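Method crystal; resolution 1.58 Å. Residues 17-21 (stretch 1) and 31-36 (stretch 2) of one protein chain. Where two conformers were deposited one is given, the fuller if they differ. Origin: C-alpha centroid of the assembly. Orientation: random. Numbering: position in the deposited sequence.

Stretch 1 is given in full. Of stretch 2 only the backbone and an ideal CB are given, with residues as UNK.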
# COMPACT_ATOMS: atom_id res chain seq x y z
N GLN A 17 7.00 2.04 29.24
CA GLN A 17 7.29 0.83 28.41
C GLN A 17 6.12 0.23 27.59
O GLN A 17 4.91 0.42 27.84
CB GLN A 17 8.08 -0.23 29.18
CG GLN A 17 7.32 -1.35 29.87
CD GLN A 17 8.29 -2.43 30.33
OE1 GLN A 17 9.42 -2.14 30.74
NE2 GLN A 17 7.86 -3.70 30.24
N TYR A 18 6.53 -0.48 26.57
CA TYR A 18 5.73 -0.66 25.39
C TYR A 18 5.03 -1.99 25.45
O TYR A 18 5.60 -2.96 25.97
CB TYR A 18 6.60 -0.55 24.14
CG TYR A 18 6.97 0.87 23.86
CD1 TYR A 18 6.11 1.70 23.18
CD2 TYR A 18 8.16 1.39 24.34
CE1 TYR A 18 6.42 3.01 22.97
CE2 TYR A 18 8.47 2.74 24.15
CZ TYR A 18 7.59 3.53 23.47
OH TYR A 18 7.89 4.87 23.29
N TYR A 19 3.75 -1.96 25.09
CA TYR A 19 3.01 -3.19 24.86
C TYR A 19 3.01 -3.50 23.39
O TYR A 19 2.82 -2.60 22.56
CB TYR A 19 1.60 -2.97 25.30
CG TYR A 19 0.63 -4.08 24.94
CD1 TYR A 19 0.69 -5.32 25.55
CD2 TYR A 19 -0.31 -3.88 23.99
CE1 TYR A 19 -0.19 -6.33 25.21
CE2 TYR A 19 -1.21 -4.84 23.64
CZ TYR A 19 -1.14 -6.09 24.24
OH TYR A 19 -2.06 -7.08 23.93
N GLU A 20 3.13 -4.79 23.06
CA GLU A 20 3.07 -5.25 21.67
C GLU A 20 1.93 -6.24 21.44
O GLU A 20 1.70 -7.15 22.25
CB GLU A 20 4.41 -5.87 21.31
CG GLU A 20 4.53 -6.39 19.93
CD GLU A 20 6.03 -6.51 19.55
OE1 GLU A 20 6.89 -6.03 20.31
OE2 GLU A 20 6.33 -7.05 18.48
N LEU A 21 1.16 -6.01 20.38
CA LEU A 21 0.09 -6.88 19.93
C LEU A 21 0.42 -7.25 18.48
O LEU A 21 0.56 -6.34 17.64
CB LEU A 21 -1.24 -6.19 20.00
CG LEU A 21 -2.56 -6.93 19.67
CD1 LEU A 21 -2.75 -8.14 20.58
CD2 LEU A 21 -3.73 -6.02 19.82
N UNK A 31 1.74 -5.50 13.54
CA UNK A 31 2.37 -5.35 14.83
C UNK A 31 2.01 -3.98 15.35
O UNK A 31 2.14 -2.96 14.63
CB UNK A 31 3.89 -5.54 14.75
N UNK A 32 1.51 -3.92 16.56
CA UNK A 32 1.06 -2.68 17.13
C UNK A 32 1.88 -2.48 18.42
O UNK A 32 1.85 -3.35 19.27
CB UNK A 32 -0.45 -2.69 17.39
N UNK A 33 2.61 -1.39 18.55
CA UNK A 33 3.53 -1.20 19.68
C UNK A 33 3.19 0.17 20.24
O UNK A 33 3.26 1.19 19.53
CB UNK A 33 5.00 -1.30 19.27
N UNK A 34 2.73 0.19 21.49
CA UNK A 34 2.13 1.38 22.07
C UNK A 34 2.52 1.54 23.52
O UNK A 34 2.57 0.58 24.27
CB UNK A 34 0.61 1.33 21.94
N UNK A 35 2.77 2.80 23.88
CA UNK A 35 2.96 3.19 25.29
C UNK A 35 2.03 4.34 25.62
O UNK A 35 1.90 5.26 24.84
CB UNK A 35 4.41 3.58 25.57
N UNK A 36 1.40 4.27 26.79
CA UNK A 36 0.56 5.36 27.30
C UNK A 36 0.52 5.27 28.81
O UNK A 36 0.40 4.18 29.34
CB UNK A 36 -0.85 5.30 26.72

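The two segments pair as antiparallel β-strands, their axes approaching to 4.7 Å at an angle of 162°, so the backbone fixes which side of the sheet each position of the second strand can use.

Position 31 is extended (phi/psi -140/129), and its CA-to-CB bond points sideways. The ideal CB lies 4.7 Å from OE2 of Glu20, whose carboxylate reaches along this side of the strand. A long side chain carrying a positive charge or a donor, such as lysine, arginine or glutamine, would suit the site; an acidic one would add like charge. The deposited residue is Arg31. Its side chain is extended, with chi1 to chi3 all t, and NE of Arg31 donates to OE2 of Glu20 at 2.5 Å, a very short salt bridge with an N-H...O angle of 136°. The carboxylate oxygen sits at the edge of the guanidinium, near its plane.

Position 32 forms a hydrogen-bonded pair with Leu21, and its CB emerges on the same face as the side chains of Tyr19 and Leu21. N of position 32 donates to O of Leu21 at 2.8 Å, and N of Leu21 donates to O of position 32 at 3.0 Å. Beside the leucine side chain on this face, a β-branched or other aliphatic residue is favoured. Ile32 is found, with chi1 m and chi2 t, and its CD1 lies 4.2 Å from CD2 of Leu21 in an apolar contact.

Position 33 is opposite Glu20 in a non-hydrogen-bonded pair, the CA atoms 4.5 Å apart. Its CB points to the face that carries the Glu20 side chain, 5.1 Å from CD1 of Tyr18. Valine, isoleucine, leucine or threonine could all use the aromatic surface and the aliphatic part of the glutamate. In Val33, CG1 packs 3.8 Å from CD1 of Tyr18, oblique to the ring, while CG2 approaches CG of Glu20 at 4.0 Å. CA of Val33 also makes a CA-H...O contact of 3.3 Å with O of Tyr19.

Position 34 returns to the Tyr19 and Leu21 face. Its N donates to O of Tyr19 at 3.0 Å, and its O accepts from N of Tyr19 at 2.9 Å. OH of Tyr19 is 9.0 Å from the ideal CB of position 34, too far to be a partner there, and β-branched residues suit the extended backbone. The residue is Val34, chi1 p in the conformer given.

At position 35 the CB points toward stretch 1, and the ideal CB is only 3.3 Å from CE1 of Tyr18. Any residue with a CB makes this contact; alanine or serine suffices, and a longer side chain could turn from the ring. Ser35 places its CB over one face of the Tyr18 ring, 3.7 Å from the centroid, a CH-pi contact; chi1 is t, and OG lies 3.8 Å from O of Gln17.

Position 36 points away, with no stretch 1 atom near its CB, so many residues would fit. It is Ser36, whose N donates to a water that in turn donates to O of Gln17 at 2.8 Å.

Stretch 2, residues 31-36: RIVVSS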
# COMPACT_ATOMS: atom_id res chain seq x y z
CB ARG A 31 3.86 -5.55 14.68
CG ARG A 31 4.67 -5.39 15.90
CD ARG A 31 6.09 -5.61 15.43
NE ARG A 31 6.98 -5.60 16.54
CZ ARG A 31 8.28 -5.40 16.44
NH1 ARG A 31 8.83 -5.17 15.25
NH2 ARG A 31 9.00 -5.42 17.54
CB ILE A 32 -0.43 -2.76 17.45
CG1 ILE A 32 -1.29 -3.03 16.20
CG2 ILE A 32 -0.90 -1.49 18.17
CD1 ILE A 32 -2.59 -3.74 16.51
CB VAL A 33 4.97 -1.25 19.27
CG1 VAL A 33 5.87 -0.80 20.38
CG2 VAL A 33 5.31 -2.63 18.75
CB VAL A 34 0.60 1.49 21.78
CG1 VAL A 34 -0.19 0.42 22.47
CG2 VAL A 34 0.10 2.90 22.08
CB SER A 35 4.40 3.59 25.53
OG SER A 35 4.60 4.11 26.86
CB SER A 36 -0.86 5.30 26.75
OG SER A 36 -1.72 6.28 27.35
O HOH W 1 2.82 2.09 28.54
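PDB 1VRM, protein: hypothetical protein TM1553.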